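Local coordinates for hypothetical protein TT1426 (Thermus thermophilus, PDB 1WD5) that is of unconfirmed function but probably acts as a glycosyltransferase of the phosphoribosyltransferase family, at residues Arg6-Ala18 and Gly33-Leu45. Numbering follows the deposited sequence.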
ATOM      1  N   ARG A   6      -3.532  13.406   8.566  1.00 12.53           N
ATOM      2  CA  ARG A   6      -3.035  12.042   8.432  1.00 12.60           C
ATOM      3  C   ARG A   6      -2.382  11.471   9.697  1.00 13.03           C
ATOM      4  O   ARG A   6      -2.440  10.265   9.928  1.00 13.23           O
ATOM      5  CB  ARG A   6      -2.071  11.951   7.246  1.00 12.31           C
ATOM      6  CG  ARG A   6      -2.729  12.208   5.882  1.00  9.08           C
ATOM      7  CD  ARG A   6      -1.728  11.997   4.755  1.00  9.64           C
ATOM      8  NE  ARG A   6      -2.262  12.314   3.428  1.00 12.27           N
ATOM      9  CZ  ARG A   6      -2.379  13.546   2.941  1.00 11.85           C
ATOM     10  NH1 ARG A   6      -2.005  14.592   3.667  1.00 10.53           N
ATOM     11  NH2 ARG A   6      -2.838  13.733   1.713  1.00 14.76           N
ATOM     12  N   ARG A   7      -1.775  12.324  10.518  1.00 14.05           N
ATOM     13  CA  ARG A   7      -1.150  11.860  11.761  1.00 16.71           C
ATOM     14  C   ARG A   7      -2.238  11.401  12.730  1.00 15.77           C
ATOM     15  O   ARG A   7      -2.080  10.406  13.438  1.00 15.75           O
ATOM     16  CB  ARG A   7      -0.331  12.985  12.411  1.00 18.56           C
ATOM     17  CG  ARG A   7       0.971  13.329  11.690  1.00 21.75           C
ATOM     18  CD  ARG A   7       2.089  12.383  12.075  1.00 20.64           C
ATOM     19  NE  ARG A   7       3.261  12.511  11.213  1.00 18.83           N
ATOM     20  CZ  ARG A   7       4.242  11.613  11.165  1.00 17.70           C
ATOM     21  NH1 ARG A   7       4.184  10.538  11.940  1.00 17.34           N
ATOM     22  NH2 ARG A   7       5.252  11.761  10.319  1.00 15.30           N
ATOM     23  N   HIS A   8      -3.341  12.145  12.756  1.00 15.77           N
ATOM     24  CA  HIS A   8      -4.479  11.836  13.616  1.00 14.73           C
ATOM     25  C   HIS A   8      -5.065  10.479  13.242  1.00 13.98           C
ATOM     26  O   HIS A   8      -5.359   9.658  14.106  1.00 13.65           O
ATOM     27  CB  HIS A   8      -5.562  12.903  13.455  1.00 16.01           C
ATOM     28  CG  HIS A   8      -6.777  12.666  14.299  1.00 15.74           C
ATOM     29  ND1 HIS A   8      -8.009  13.206  13.995  1.00 16.15           N
ATOM     30  CD2 HIS A   8      -6.941  11.979  15.455  1.00 14.58           C
ATOM     31  CE1 HIS A   8      -8.880  12.862  14.928  1.00 14.44           C
ATOM     32  NE2 HIS A   8      -8.257  12.118  15.825  1.00 14.19           N
ATOM     33  N   ALA A   9      -5.245  10.250  11.944  1.00 12.93           N
ATOM     34  CA  ALA A   9      -5.797   8.987  11.472  1.00 11.70           C
ATOM     35  C   ALA A   9      -4.822   7.858  11.784  1.00 12.72           C
ATOM     36  O   ALA A   9      -5.233   6.741  12.101  1.00 14.23           O
ATOM     37  CB  ALA A   9      -6.058   9.057   9.967  1.00 11.33           C
ATOM     38  N   GLY A  10      -3.530   8.157  11.695  1.00 12.42           N
ATOM     39  CA  GLY A  10      -2.518   7.154  11.975  1.00 13.54           C
ATOM     40  C   GLY A  10      -2.536   6.705  13.425  1.00 13.38           C
ATOM     41  O   GLY A  10      -2.311   5.531  13.723  1.00 15.95           O
ATOM     42  N   ALA A  11      -2.793   7.642  14.331  1.00 12.20           N
ATOM     43  CA  ALA A  11      -2.845   7.332  15.755  1.00 12.70           C
ATOM     44  C   ALA A  11      -4.030   6.411  16.034  1.00 12.41           C
ATOM     45  O   ALA A  11      -3.889   5.402  16.719  1.00 14.84           O
ATOM     46  CB  ALA A  11      -2.976   8.629  16.575  1.00 12.90           C
ATOM     47  N   LEU A  12      -5.196   6.760  15.499  1.00 11.74           N
ATOM     48  CA  LEU A  12      -6.397   5.950  15.698  1.00 13.68           C
ATOM     49  C   LEU A  12      -6.248   4.576  15.060  1.00 14.26           C
ATOM     50  O   LEU A  12      -6.768   3.582  15.572  1.00 15.67           O
ATOM     51  CB  LEU A  12      -7.624   6.649  15.098  1.00 11.97           C
ATOM     52  CG  LEU A  12      -8.096   7.919  15.797  1.00 11.54           C
ATOM     53  CD1 LEU A  12      -9.207   8.570  14.982  1.00 12.58           C
ATOM     54  CD2 LEU A  12      -8.590   7.571  17.204  1.00 10.66           C
ATOM     55  N   LEU A  13      -5.539   4.520  13.939  1.00 12.77           N
ATOM     56  CA  LEU A  13      -5.345   3.254  13.244  1.00 13.01           C
ATOM     57  C   LEU A  13      -4.439   2.343  14.063  1.00 14.35           C
ATOM     58  O   LEU A  13      -4.686   1.137  14.173  1.00 15.17           O
ATOM     59  CB  LEU A  13      -4.732   3.497  11.862  1.00 11.52           C
ATOM     60  CG  LEU A  13      -4.809   2.327  10.884  1.00 11.89           C
ATOM     61  CD1 LEU A  13      -6.267   1.909  10.698  1.00 12.44           C
ATOM     62  CD2 LEU A  13      -4.198   2.733   9.544  1.00 10.33           C
ATOM     63  N   ALA A  14      -3.386   2.920  14.636  1.00 14.67           N
ATOM     64  CA  ALA A  14      -2.453   2.152  15.456  1.00 15.44           C
ATOM     65  C   ALA A  14      -3.186   1.561  16.660  1.00 15.75           C
ATOM     66  O   ALA A  14      -2.898   0.444  17.088  1.00 15.89           O
ATOM     67  CB  ALA A  14      -1.315   3.044  15.931  1.00 15.96           C
ATOM     68  N   GLU A  15      -4.134   2.319  17.200  1.00 14.96           N
ATOM     69  CA  GLU A  15      -4.919   1.870  18.346  1.00 16.21           C
ATOM     70  C   GLU A  15      -5.839   0.705  17.960  1.00 16.03           C
ATOM     71  O   GLU A  15      -6.029  -0.233  18.732  1.00 16.95           O
ATOM     72  CB  GLU A  15      -5.729   3.047  18.910  1.00 15.34           C
ATOM     73  CG  GLU A  15      -4.902   3.985  19.794  1.00 17.19           C
ATOM     74  CD  GLU A  15      -5.489   5.384  19.911  1.00 20.85           C
ATOM     75  OE1 GLU A  15      -6.710   5.555  19.702  1.00 19.97           O
ATOM     76  OE2 GLU A  15      -4.723   6.320  20.228  1.00 22.44           O
ATOM     77  N   ALA A  16      -6.400   0.758  16.758  1.00 15.62           N
ATOM     78  CA  ALA A  16      -7.277  -0.316  16.293  1.00 16.26           C
ATOM     79  C   ALA A  16      -6.464  -1.583  16.016  1.00 16.82           C
ATOM     80  O   ALA A  16      -6.988  -2.696  16.085  1.00 16.30           O
ATOM     81  CB  ALA A  16      -8.013   0.118  15.024  1.00 13.91           C
ATOM     82  N   LEU A  17      -5.177  -1.408  15.717  1.00 15.70           N
ATOM     83  CA  LEU A  17      -4.297  -2.537  15.410  1.00 16.70           C
ATOM     84  C   LEU A  17      -3.641  -3.187  16.625  1.00 18.42           C
ATOM     85  O   LEU A  17      -3.279  -4.364  16.583  1.00 15.66           O
ATOM     86  CB  LEU A  17      -3.193  -2.092  14.445  1.00 14.48           C
ATOM     87  CG  LEU A  17      -3.585  -1.666  13.029  1.00 16.15           C
ATOM     88  CD1 LEU A  17      -2.391  -0.993  12.359  1.00 14.82           C
ATOM     89  CD2 LEU A  17      -4.030  -2.880  12.221  1.00 16.22           C
ATOM     90  N   ALA A  18      -3.483  -2.419  17.700  1.00 19.06           N
ATOM     91  CA  ALA A  18      -2.841  -2.913  18.918  1.00 21.24           C
ATOM     92  C   ALA A  18      -3.349  -4.261  19.438  1.00 23.23           C
ATOM     93  O   ALA A  18      -2.560  -5.111  19.848  1.00 23.78           O
ATOM     94  CB  ALA A  18      -2.951  -1.861  20.023  1.00 20.09           C
ATOM     95  N   GLY A  33       0.909  10.078   0.500  1.00 14.06           N
ATOM     96  CA  GLY A  33       0.227  10.414   1.737  1.00 14.65           C
ATOM     97  C   GLY A  33       0.159   9.233   2.692  1.00 15.67           C
ATOM     98  O   GLY A  33       0.183   9.402   3.915  1.00 16.15           O
ATOM     99  N   GLY A  34       0.078   8.032   2.127  1.00 13.26           N
ATOM    100  CA  GLY A  34       0.010   6.835   2.941  1.00 13.02           C
ATOM    101  C   GLY A  34       1.232   6.633   3.819  1.00 12.35           C
ATOM    102  O   GLY A  34       1.150   5.998   4.872  1.00 11.66           O
ATOM    103  N   VAL A  35       2.371   7.171   3.396  1.00 13.06           N
ATOM    104  CA  VAL A  35       3.599   7.024   4.166  1.00 11.18           C
ATOM    105  C   VAL A  35       3.493   7.796   5.475  1.00 10.99           C
ATOM    106  O   VAL A  35       4.074   7.398   6.477  1.00 10.75           O
ATOM    107  CB  VAL A  35       4.832   7.504   3.361  1.00 11.91           C
ATOM    108  CG1 VAL A  35       6.088   7.435   4.223  1.00 13.54           C
ATOM    109  CG2 VAL A  35       5.015   6.630   2.125  1.00 12.87           C
ATOM    110  N   VAL A  36       2.740   8.894   5.471  1.00 12.47           N
ATOM    111  CA  VAL A  36       2.567   9.679   6.693  1.00 12.34           C
ATOM    112  C   VAL A  36       1.765   8.875   7.709  1.00 12.68           C
ATOM    113  O   VAL A  36       2.139   8.785   8.882  1.00 12.50           O
ATOM    114  CB  VAL A  36       1.826  11.005   6.426  1.00 13.21           C
ATOM    115  CG1 VAL A  36       1.605  11.742   7.737  1.00 14.67           C
ATOM    116  CG2 VAL A  36       2.637  11.873   5.472  1.00 14.71           C
ATOM    117  N   VAL A  37       0.658   8.286   7.260  1.00 12.09           N
ATOM    118  CA  VAL A  37      -0.168   7.487   8.153  1.00 11.16           C
ATOM    119  C   VAL A  37       0.652   6.298   8.647  1.00 11.40           C
ATOM    120  O   VAL A  37       0.622   5.961   9.830  1.00 11.23           O
ATOM    121  CB  VAL A  37      -1.438   6.956   7.444  1.00 11.94           C
ATOM    122  CG1 VAL A  37      -2.296   6.179   8.439  1.00 11.24           C
ATOM    123  CG2 VAL A  37      -2.246   8.126   6.852  1.00 12.64           C
ATOM    124  N   ALA A  38       1.387   5.670   7.731  1.00 12.59           N
ATOM    125  CA  ALA A  38       2.213   4.506   8.055  1.00 12.17           C
ATOM    126  C   ALA A  38       3.297   4.817   9.091  1.00 13.52           C
ATOM    127  O   ALA A  38       3.556   4.022  10.003  1.00 12.44           O
ATOM    128  CB  ALA A  38       2.854   3.960   6.784  1.00 10.83           C
ATOM    129  N   ASP A  39       3.943   5.967   8.941  1.00 14.09           N
ATOM    130  CA  ASP A  39       4.994   6.361   9.870  1.00 13.10           C
ATOM    131  C   ASP A  39       4.432   6.505  11.285  1.00 14.11           C
ATOM    132  O   ASP A  39       5.055   6.068  12.253  1.00 13.96           O
ATOM    133  CB  ASP A  39       5.624   7.687   9.433  1.00 13.04           C
ATOM    134  CG  ASP A  39       6.731   8.139  10.370  1.00 15.94           C
ATOM    135  OD1 ASP A  39       7.841   7.576  10.302  1.00 19.66           O
ATOM    136  OD2 ASP A  39       6.486   9.049  11.187  1.00 18.14           O
ATOM    137  N   GLU A  40       3.258   7.122  11.407  1.00 11.82           N
ATOM    138  CA  GLU A  40       2.651   7.307  12.721  1.00 12.39           C
ATOM    139  C   GLU A  40       2.315   5.942  13.321  1.00 12.61           C
ATOM    140  O   GLU A  40       2.518   5.715  14.509  1.00 12.21           O
ATOM    141  CB  GLU A  40       1.389   8.168  12.607  1.00 14.15           C
ATOM    142  CG  GLU A  40       0.761   8.604  13.942  1.00 15.98           C
ATOM    143  CD  GLU A  40       1.695   9.446  14.803  1.00 18.92           C
ATOM    144  OE1 GLU A  40       2.528  10.193  14.241  1.00 19.20           O
ATOM    145  OE2 GLU A  40       1.589   9.375  16.047  1.00 20.14           O
ATOM    146  N   VAL A  41       1.813   5.027  12.493  1.00 12.48           N
ATOM    147  CA  VAL A  41       1.468   3.689  12.977  1.00 11.02           C
ATOM    148  C   VAL A  41       2.720   2.974  13.468  1.00 11.52           C
ATOM    149  O   VAL A  41       2.735   2.408  14.557  1.00 12.44           O
ATOM    150  CB  VAL A  41       0.819   2.829  11.868  1.00 11.65           C
ATOM    151  CG1 VAL A  41       0.745   1.370  12.316  1.00 11.21           C
ATOM    152  CG2 VAL A  41      -0.579   3.345  11.556  1.00  9.13           C
ATOM    153  N   ALA A  42       3.773   3.008  12.660  1.00 11.23           N
ATOM    154  CA  ALA A  42       5.025   2.356  13.014  1.00 11.69           C
ATOM    155  C   ALA A  42       5.570   2.879  14.342  1.00 12.94           C
ATOM    156  O   ALA A  42       6.063   2.105  15.163  1.00 12.64           O
ATOM    157  CB  ALA A  42       6.054   2.561  11.904  1.00 11.23           C
ATOM    158  N   ARG A  43       5.476   4.186  14.558  1.00 12.38           N
ATOM    159  CA  ARG A  43       5.971   4.773  15.803  1.00 13.47           C
ATOM    160  C   ARG A  43       5.126   4.378  17.015  1.00 15.26           C
ATOM    161  O   ARG A  43       5.656   4.189  18.111  1.00 16.91           O
ATOM    162  CB  ARG A  43       6.033   6.302  15.679  1.00 10.89           C
ATOM    163  CG  ARG A  43       7.062   6.782  14.663  1.00 10.62           C
ATOM    164  CD  ARG A  43       6.993   8.291  14.401  1.00 11.75           C
ATOM    165  NE  ARG A  43       8.007   8.668  13.417  1.00 11.92           N
ATOM    166  CZ  ARG A  43       9.308   8.711  13.679  1.00 15.10           C
ATOM    167  NH1 ARG A  43       9.750   8.418  14.897  1.00 14.58           N
ATOM    168  NH2 ARG A  43      10.173   9.003  12.717  1.00 13.49           N
ATOM    169  N   ARG A  44       3.818   4.242  16.826  1.00 17.10           N
ATOM    170  CA  ARG A  44       2.945   3.878  17.939  1.00 17.28           C
ATOM    171  C   ARG A  44       3.006   2.387  18.270  1.00 17.54           C
ATOM    172  O   ARG A  44       2.868   2.004  19.427  1.00 16.94           O
ATOM    173  CB  ARG A  44       1.498   4.293  17.646  1.00 19.31           C
ATOM    174  CG  ARG A  44       1.356   5.767  17.298  1.00 21.03           C
ATOM    175  CD  ARG A  44       0.263   6.446  18.092  1.00 22.68           C
ATOM    176  NE  ARG A  44       0.346   7.901  17.969  1.00 22.22           N
ATOM    177  CZ  ARG A  44      -0.132   8.752  18.870  1.00 22.33           C
ATOM    178  NH1 ARG A  44      -0.730   8.292  19.959  1.00 17.97           N
ATOM    179  NH2 ARG A  44       0.003  10.062  18.692  1.00 23.84           N
ATOM    180  N   LEU A  45       3.231   1.549  17.265  1.00 16.96           N
ATOM    181  CA  LEU A  45       3.300   0.104  17.490  1.00 18.62           C
ATOM    182  C   LEU A  45       4.713  -0.411  17.767  1.00 19.91           C
ATOM    183  O   LEU A  45       4.906  -1.599  18.018  1.00 21.50           O
ATOM    184  CB  LEU A  45       2.728  -0.651  16.286  1.00 17.79           C
ATOM    185  CG  LEU A  45       1.223  -0.569  16.018  1.00 16.81           C
ATOM    186  CD1 LEU A  45       0.889  -1.369  14.767  1.00 16.54           C
ATOM    187  CD2 LEU A  45       0.461  -1.120  17.207  1.00 16.45           C
TER
HETATM  188  O   HOH W   1      -2.111   5.927  20.770  1.00 46.01           O
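Arg7 reaches across from helix 6-17 to two consecutive acids of helix 33-45, an instructive case of a salt-bridge network in which acids are shared between arginines. Its NH1 donates to Asp39 OD2 at 2.8 Å, using that oxygen's anti lone pair, and to Glu40 OE1 at 2.9 Å. NH2 adds a second bond to Asp39 OD2, which accepts both terminal nitrogens end-on and also NE of Arg43 at 2.7 Å. The bend of the Arg7 chain at chi2 (-82°) folds the guanidinium over Val36 CG1, with both carboxylates at its edge and their planes nearly perpendicular to its own. Asp39 OD1 is satisfied by Trp206. Glu40 divides its oxygens: OE1 serves Arg7, while OE2 takes NE of Arg44 at 2.7 Å. The Arg44 guanidinium lies flat against Ala11 CB, and its NH1 passes a hydrogen bond to a water that donates to Glu15 OE2, which is also hydrogen-bonded to a bound MES, probably from the crystallisation liquor. A leucine in place of Arg7 would probably leave Glu40 OE1 without its charged mate and Asp39 OD2 with Arg43 alone. Beneath this layer of charges the helices touch closely, their axes 7.8 Å apart at closest approach, crossing at -44°. Gly10 allows this, since its CA meets Val37 CG1 at 3.7 Å and a side chain there would run into Glu40 CB; Val41 fits as a knob among Gly10, Leu13, Ala14 and Leu17. At the N-terminal ends of both helices, Arg6 CD packs on Gly33 O at 3.3 Å, while Arg6 NE forms a salt bridge with Asp128. Leu13 and Val37 both rest on Val126 of strand 122-126, so the two helices pack on one face of the central sheet, as in the alpha/beta fold of type I phosphoribosyltransferases.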